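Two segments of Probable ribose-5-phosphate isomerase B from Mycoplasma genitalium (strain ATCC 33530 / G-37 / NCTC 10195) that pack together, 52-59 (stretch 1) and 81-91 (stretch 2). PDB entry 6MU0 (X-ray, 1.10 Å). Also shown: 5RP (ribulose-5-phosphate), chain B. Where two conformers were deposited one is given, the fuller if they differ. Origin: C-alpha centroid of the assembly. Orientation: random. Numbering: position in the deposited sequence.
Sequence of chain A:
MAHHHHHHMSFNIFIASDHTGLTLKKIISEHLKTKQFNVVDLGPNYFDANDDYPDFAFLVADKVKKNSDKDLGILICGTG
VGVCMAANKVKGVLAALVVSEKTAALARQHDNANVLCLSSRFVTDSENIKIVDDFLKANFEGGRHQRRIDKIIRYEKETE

Stretch 1 52-59: DYPDFAFL
Stretch 2 81-91: VGVCMAANKVK

Two helical segments of one chain pack here mainly through apolar side chains and their contacts with backbone, with no hydrogen bond passing between them. Stretch 1 is helical over 53-59; stretch 2 is helical from 81, and by Val-90 (phi/psi -86/134°) and Lys-91 (-59/132°) the chain is extended. The helical residues lie near -63/-40°. The two axes run in the same general sense, crossing at -48° and approaching to 8.5 Å. Register is set by Ala-57 opposite Val-83, with CA of Ala-57 5.2 Å from CA of Val-83, and by Pro-54 near Ala-86, with CA of Pro-54 6.0 Å from CA of Ala-86. Together the stretches bury 367 Å².

Within each segment, i to i+4 backbone hydrogen bonds hold the helix. In stretch 1, Ala-57 N donates to Tyr-53 O (2.9 Å) and Phe-58 N to Pro-54 O (2.9 Å). Pro-54 has no amide hydrogen to give, which costs nothing in the first turn of a helix. In stretch 2, Ala-86 N donates to Gly-82 O (3.0 Å) and Ala-87 N to Val-83 O (2.8 Å); tighter i to i+3 bonds follow, Lys-89 N to Ala-86 O (3.0 Å) and Val-90 N to Ala-87 O (3.0 Å).

Small side chains form the centre of the apolar contact. Ala-57 and Ala-86 both point toward the opposing stretch, and their CB atoms meet at 3.7 Å. CB of Ala-57 also lies 4.1 Å from CB of Val-83 and 4.0 Å from Val-83 O, so the methyls of Ala-57 and Ala-86 lie between the backbones, and small side chains suit so close an approach. Val-83 points sideways with chi1 m (-65°), and its CG1 reaches CB of Tyr-53 at 3.9 Å; a branched, apolar side chain suits this buried position.

Aromatic rings extend the contact beyond the alanines. Tyr-53, with chi1 p (66°) and chi2 85°, points toward stretch 2 and brings CE1 to 3.3 Å from CA of Gly-82, while CD1 lies 3.6 Å from Val-83 N. Glycine suits this place because an ideal CB on Gly-82 would stand 2.4 Å from Tyr-53 CE1, a clash. Phe-58 leaves its helix sideways, but chi1 m (-67°) and chi2 -50° carry its ring nearer to stretch 2. A flat apolar ring suits this place: CB of Ala-86 makes an off-centre CH-pi contact, 4.3 Å from the centroid of the Phe-58 ring and 29° off its normal; CZ of Phe-58 is 3.9 Å from the same CB. CE1 of Phe-58 approaches Ala-86 O at 3.2 Å. At the ring edge, CD1 of Phe-58 meets CG2 of the buried, apolar Val-90 (chi1 t) at 3.7 Å, and CE1 of Phe-58 lies 4.4 Å from CB of Lys-89, whose charged end leads away.

The ligand, ribulose-5-phosphate, touches both stretches. Its C2 lies over one face of the Tyr-53 ring, 3.8 Å from CE2 of Tyr-53, and Gly-82 N donates a hydrogen bond to its O1 (3.1 Å, 142° at the hydrogen).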

ATOM      1  N   ASP A  52       5.711 -15.278  -6.541  1.00  8.49           N
ATOM      2  CA  ASP A  52       6.750 -14.525  -5.843  1.00  9.26           C
ATOM      3  C   ASP A  52       6.289 -13.093  -5.587  1.00  8.70           C
ATOM      4  O   ASP A  52       6.141 -12.308  -6.529  1.00  9.63           O
ATOM      5  CB  ASP A  52       8.042 -14.510  -6.670  1.00  9.63           C
ATOM      6  CG  ASP A  52       8.705 -15.875  -6.776  1.00 10.36           C
ATOM      7  OD1 ASP A  52       8.353 -16.802  -6.015  1.00 10.13           O
ATOM      8  OD2 ASP A  52       9.607 -16.003  -7.631  1.00 13.03           O
ATOM      9  N   TYR A  53       6.138 -12.737  -4.310  1.00  8.19           N
ATOM     10  CA  TYR A  53       5.651 -11.405  -3.952  1.00  8.53           C
ATOM     11  C   TYR A  53       6.431 -10.243  -4.572  1.00  7.97           C
ATOM     12  O   TYR A  53       5.796  -9.220  -4.869  1.00  8.63           O
ATOM     13  CB  TYR A  53       5.515 -11.242  -2.423  1.00  8.80           C
ATOM     14  CG  TYR A  53       6.845 -11.292  -1.732  1.00  8.97           C
ATOM     15  CD1 TYR A  53       7.633 -10.152  -1.607  1.00  9.14           C
ATOM     16  CD2 TYR A  53       7.351 -12.498  -1.265  1.00  9.38           C
ATOM     17  CE1 TYR A  53       8.893 -10.217  -1.044  1.00  9.17           C
ATOM     18  CE2 TYR A  53       8.603 -12.571  -0.678  1.00  9.91           C
ATOM     19  CZ  TYR A  53       9.375 -11.427  -0.573  1.00  9.53           C
ATOM     20  OH  TYR A  53      10.636 -11.471  -0.009  1.00 10.67           O
ATOM     21  N   PRO A  54       7.757 -10.292  -4.779  1.00  8.47           N
ATOM     22  CA  PRO A  54       8.406  -9.099  -5.350  1.00  8.88           C
ATOM     23  C   PRO A  54       7.857  -8.717  -6.702  1.00  8.87           C
ATOM     24  O   PRO A  54       7.780  -7.523  -7.020  1.00  9.55           O
ATOM     25  CB  PRO A  54       9.886  -9.493  -5.441  1.00  9.65           C
ATOM     26  CG  PRO A  54      10.048 -10.511  -4.388  1.00  9.97           C
ATOM     27  CD  PRO A  54       8.772 -11.314  -4.434  1.00  9.07           C
ATOM     28  N   ASP A  55       7.472  -9.699  -7.519  1.00  9.04           N
ATOM     29  CA  ASP A  55       6.972  -9.378  -8.847  1.00  9.53           C
ATOM     30  C   ASP A  55       5.765  -8.464  -8.756  1.00 10.02           C
ATOM     31  O   ASP A  55       5.659  -7.470  -9.485  1.00 11.06           O
ATOM     32  CB  ASP A  55       6.627 -10.670  -9.592  1.00 10.81           C
ATOM     33  CG  ASP A  55       7.858 -11.515  -9.894  1.00 12.39           C
ATOM     34  OD1 ASP A  55       8.920 -10.935 -10.208  1.00 14.93           O
ATOM     35  OD2 ASP A  55       7.759 -12.757  -9.842  1.00 14.55           O
ATOM     36  N   PHE A  56       4.866  -8.759  -7.824  1.00  8.95           N
ATOM     37  CA  PHE A  56       3.646  -7.983  -7.673  1.00  9.19           C
ATOM     38  C   PHE A  56       3.883  -6.682  -6.922  1.00  8.54           C
ATOM     39  O   PHE A  56       3.252  -5.662  -7.237  1.00  9.07           O
ATOM     40  CB  PHE A  56       2.588  -8.882  -7.043  1.00  9.93           C
ATOM     41  CG  PHE A  56       2.247 -10.040  -7.931  1.00 10.96           C
ATOM     42  CD1 PHE A  56       1.421  -9.845  -9.028  1.00 13.32           C
ATOM     43  CD2 PHE A  56       2.826 -11.291  -7.749  1.00 13.07           C
ATOM     44  CE1 PHE A  56       1.134 -10.877  -9.898  1.00 14.96           C
ATOM     45  CE2 PHE A  56       2.534 -12.336  -8.620  1.00 15.41           C
ATOM     46  CZ  PHE A  56       1.689 -12.122  -9.692  1.00 15.82           C
ATOM     47  N   ALA A  57       4.805  -6.689  -5.955  1.00  8.48           N
ATOM     48  CA  ALA A  57       5.164  -5.451  -5.276  1.00  8.05           C
ATOM     49  C   ALA A  57       5.704  -4.433  -6.264  1.00  8.24           C
ATOM     50  O   ALA A  57       5.337  -3.255  -6.210  1.00  8.61           O
ATOM     51  CB  ALA A  57       6.195  -5.729  -4.185  1.00  8.95           C
ATOM     52  N   PHE A  58       6.559  -4.869  -7.191  1.00  8.39           N
ATOM     53  CA  PHE A  58       7.110  -3.914  -8.145  1.00  9.48           C
ATOM     54  C   PHE A  58       6.069  -3.440  -9.154  1.00  9.27           C
ATOM     55  O   PHE A  58       6.133  -2.290  -9.598  1.00 10.46           O
ATOM     56  CB  PHE A  58       8.367  -4.477  -8.818  1.00  9.61           C
ATOM     57  CG  PHE A  58       9.532  -4.643  -7.874  1.00  9.94           C
ATOM     58  CD1 PHE A  58       9.924  -3.594  -7.052  1.00 10.71           C
ATOM     59  CD2 PHE A  58      10.215  -5.845  -7.785  1.00 11.02           C
ATOM     60  CE1 PHE A  58      10.991  -3.734  -6.171  1.00 12.01           C
ATOM     61  CE2 PHE A  58      11.278  -5.991  -6.894  1.00 11.53           C
ATOM     62  CZ  PHE A  58      11.651  -4.936  -6.082  1.00 11.56           C
ATOM     63  N   LEU A  59       5.102  -4.285  -9.522  1.00  9.89           N
ATOM     64  CA  LEU A  59       4.026  -3.817 -10.390  1.00 10.32           C
ATOM     65  C   LEU A  59       3.305  -2.630  -9.768  1.00  9.91           C
ATOM     66  O   LEU A  59       3.080  -1.607 -10.421  1.00 10.85           O
ATOM     67  CB  LEU A  59       3.032  -4.943 -10.664  1.00 12.24           C
ATOM     68  CG  LEU A  59       3.478  -6.045 -11.622  1.00 14.70           C
ATOM     69  CD1 LEU A  59       2.366  -7.074 -11.745  1.00 17.29           C
ATOM     70  CD2 LEU A  59       3.857  -5.495 -12.995  1.00 16.97           C
ATOM     71  N   VAL A  81       5.738  -8.125   5.204  1.00  6.83           N
ATOM     72  CA  VAL A  81       7.132  -7.684   5.250  1.00  7.18           C
ATOM     73  C   VAL A  81       7.751  -7.627   3.861  1.00  7.19           C
ATOM     74  O   VAL A  81       8.432  -6.657   3.515  1.00  8.14           O
ATOM     75  CB  VAL A  81       7.947  -8.595   6.181  1.00  7.90           C
ATOM     76  CG1 VAL A  81       9.440  -8.337   6.007  1.00  8.57           C
ATOM     77  CG2 VAL A  81       7.531  -8.396   7.619  1.00  9.04           C
ATOM     78  N   GLY A  82       7.590  -8.694   3.078  1.00  7.15           N
ATOM     79  CA  GLY A  82       8.301  -8.783   1.813  1.00  8.19           C
ATOM     80  C   GLY A  82       7.901  -7.702   0.830  1.00  7.25           C
ATOM     81  O   GLY A  82       8.756  -7.049   0.218  1.00  7.83           O
ATOM     82  N   VAL A  83       6.591  -7.495   0.665  1.00  7.50           N
ATOM     83  CA  VAL A  83       6.130  -6.443  -0.236  1.00  7.64           C
ATOM     84  C   VAL A  83       6.557  -5.072   0.258  1.00  7.60           C
ATOM     85  O   VAL A  83       6.793  -4.166  -0.547  1.00  8.03           O
ATOM     86  CB  VAL A  83       4.604  -6.510  -0.464  1.00  8.11           C
ATOM     87  CG1 VAL A  83       4.210  -7.787  -1.190  1.00  8.43           C
ATOM     88  CG2 VAL A  83       3.827  -6.337   0.848  1.00  8.41           C
ATOM     89  N   CYS A  84       6.668  -4.891   1.579  1.00  7.49           N
ATOM     90  CA  CYS A  84       7.120  -3.615   2.128  1.00  7.73           C
ATOM     91  C   CYS A  84       8.591  -3.367   1.802  1.00  7.53           C
ATOM     92  O   CYS A  84       8.961  -2.262   1.385  1.00  8.28           O
ATOM     93  CB  CYS A  84       6.860  -3.592   3.636  1.00  8.23           C
ATOM     94  SG  CYS A  84       7.323  -2.095   4.477  1.00 11.75           S
ATOM     95  N   MET A  85       9.445  -4.383   1.989  1.00  7.91           N
ATOM     96  CA  MET A  85      10.854  -4.256   1.612  0.61  8.15           C
ATOM     97  C   MET A  85      10.987  -3.905   0.141  1.00  8.03           C
ATOM     98  O   MET A  85      11.727  -2.987  -0.239  1.00  9.24           O
ATOM     99  CB  MET A  85      11.580  -5.584   1.832  0.61  9.08           C
ATOM    100  CG  MET A  85      11.770  -6.028   3.258  0.61  9.50           C
ATOM    101  SD  MET A  85      12.479  -7.687   3.252  0.61  9.18           S
ATOM    102  CE  MET A  85      12.887  -7.889   4.986  0.61 10.36           C
ATOM    103  N   ALA A  86      10.286  -4.656  -0.706  1.00  7.89           N
ATOM    104  CA  ALA A  86      10.392  -4.469  -2.147  1.00  8.67           C
ATOM    105  C   ALA A  86       9.859  -3.107  -2.572  1.00  8.25           C
ATOM    106  O   ALA A  86      10.531  -2.370  -3.305  1.00  8.84           O
ATOM    107  CB  ALA A  86       9.643  -5.593  -2.862  1.00  8.72           C
ATOM    108  N   ALA A  87       8.659  -2.743  -2.113  1.00  8.16           N
ATOM    109  CA  ALA A  87       8.073  -1.476  -2.537  1.00  8.15           C
ATOM    110  C   ALA A  87       8.949  -0.297  -2.139  1.00  8.43           C
ATOM    111  O   ALA A  87       9.077   0.671  -2.894  1.00  8.57           O
ATOM    112  CB  ALA A  87       6.663  -1.327  -1.975  1.00  8.74           C
ATOM    113  N   ASN A  88       9.560  -0.357  -0.952  1.00  7.88           N
ATOM    114  CA  ASN A  88      10.412   0.739  -0.507  1.00  7.95           C
ATOM    115  C   ASN A  88      11.695   0.870  -1.323  1.00  8.69           C
ATOM    116  O   ASN A  88      12.340   1.917  -1.255  1.00  9.56           O
ATOM    117  CB  ASN A  88      10.718   0.614   0.990  1.00  8.00           C
ATOM    118  CG  ASN A  88       9.619   1.190   1.856  1.00  8.24           C
ATOM    119  OD1 ASN A  88       9.191   2.328   1.646  1.00  8.43           O
ATOM    120  ND2 ASN A  88       9.154   0.416   2.835  1.00  8.12           N
ATOM    121  N   LYS A  89      12.070  -0.142  -2.112  1.00  8.85           N
ATOM    122  CA  LYS A  89      13.209   0.030  -3.004  1.00  9.37           C
ATOM    123  C   LYS A  89      12.910   0.994  -4.144  1.00  9.99           C
ATOM    124  O   LYS A  89      13.844   1.493  -4.776  1.00 11.35           O
ATOM    125  CB  LYS A  89      13.653  -1.311  -3.597  1.00  9.33           C
ATOM    126  CG  LYS A  89      14.131  -2.335  -2.594  1.00  9.91           C
ATOM    127  CD  LYS A  89      15.319  -1.812  -1.813  1.00 10.13           C
ATOM    128  CE  LYS A  89      15.804  -2.808  -0.773  1.00 10.62           C
ATOM    129  NZ  LYS A  89      16.961  -2.238  -0.028  1.00 10.62           N
ATOM    130  N   VAL A  90      11.642   1.270  -4.418  1.00  9.69           N
ATOM    131  CA  VAL A  90      11.233   2.028  -5.592  1.00  9.80           C
ATOM    132  C   VAL A  90      11.285   3.521  -5.284  1.00 10.01           C
ATOM    133  O   VAL A  90      10.811   3.973  -4.233  1.00  9.99           O
ATOM    134  CB  VAL A  90       9.834   1.580  -6.048  1.00  9.64           C
ATOM    135  CG1 VAL A  90       9.380   2.372  -7.259  1.00 10.84           C
ATOM    136  CG2 VAL A  90       9.846   0.085  -6.346  1.00 10.77           C
ATOM    137  N   LYS A  91      11.858   4.287  -6.211  1.00 10.90           N
ATOM    138  CA  LYS A  91      11.998   5.726  -6.030  1.00 12.30           C
ATOM    139  C   LYS A  91      10.642   6.387  -5.838  1.00 11.79           C
ATOM    140  O   LYS A  91       9.697   6.142  -6.594  1.00 13.40           O
ATOM    141  CB  LYS A  91      12.675   6.332  -7.256  1.00 15.03           C
ATOM    142  CG  LYS A  91      14.118   5.905  -7.433  1.00 18.60           C
ATOM    143  CD  LYS A  91      15.014   6.487  -6.352  1.00 22.11           C
ATOM    144  CE  LYS A  91      16.452   6.008  -6.502  1.00 24.80           C
ATOM    145  NZ  LYS A  91      16.562   4.541  -6.289  1.00 25.99           N
TER
HETATM  146  C2  5RP B 201       6.665 -12.488   2.568  1.00 11.20           C
HETATM  147  C3  5RP B 201       5.480 -13.397   2.825  1.00 10.64           C
HETATM  148  C5  5RP B 201       5.074 -14.362   1.700  1.00  9.19           C
HETATM  149  O13 5RP B 201       3.686 -14.272   1.442  1.00  8.66           O
HETATM  150  C6  5RP B 201       5.450 -15.745   2.235  1.00  9.17           C
HETATM  151  O14 5RP B 201       6.855 -15.764   2.483  1.00  9.32           O
HETATM  152  C7  5RP B 201       5.070 -16.856   1.281  1.00  9.32           C
HETATM  153  O8  5RP B 201       5.239 -18.106   1.974  1.00  9.00           O
HETATM  154  P9  5RP B 201       4.961 -19.481   1.196  1.00  9.02           P
HETATM  155  O12 5RP B 201       5.227 -20.556   2.211  1.00  9.82           O
HETATM  156  O11 5RP B 201       3.510 -19.442   0.730  1.00  9.19           O
HETATM  157  O10 5RP B 201       5.897 -19.535   0.004  1.00  9.67           O
HETATM  158  O4  5RP B 201       4.889 -13.422   3.884  1.00 10.49           O
HETATM  159  O1  5RP B 201       6.920 -11.664   3.699  1.00 12.51           O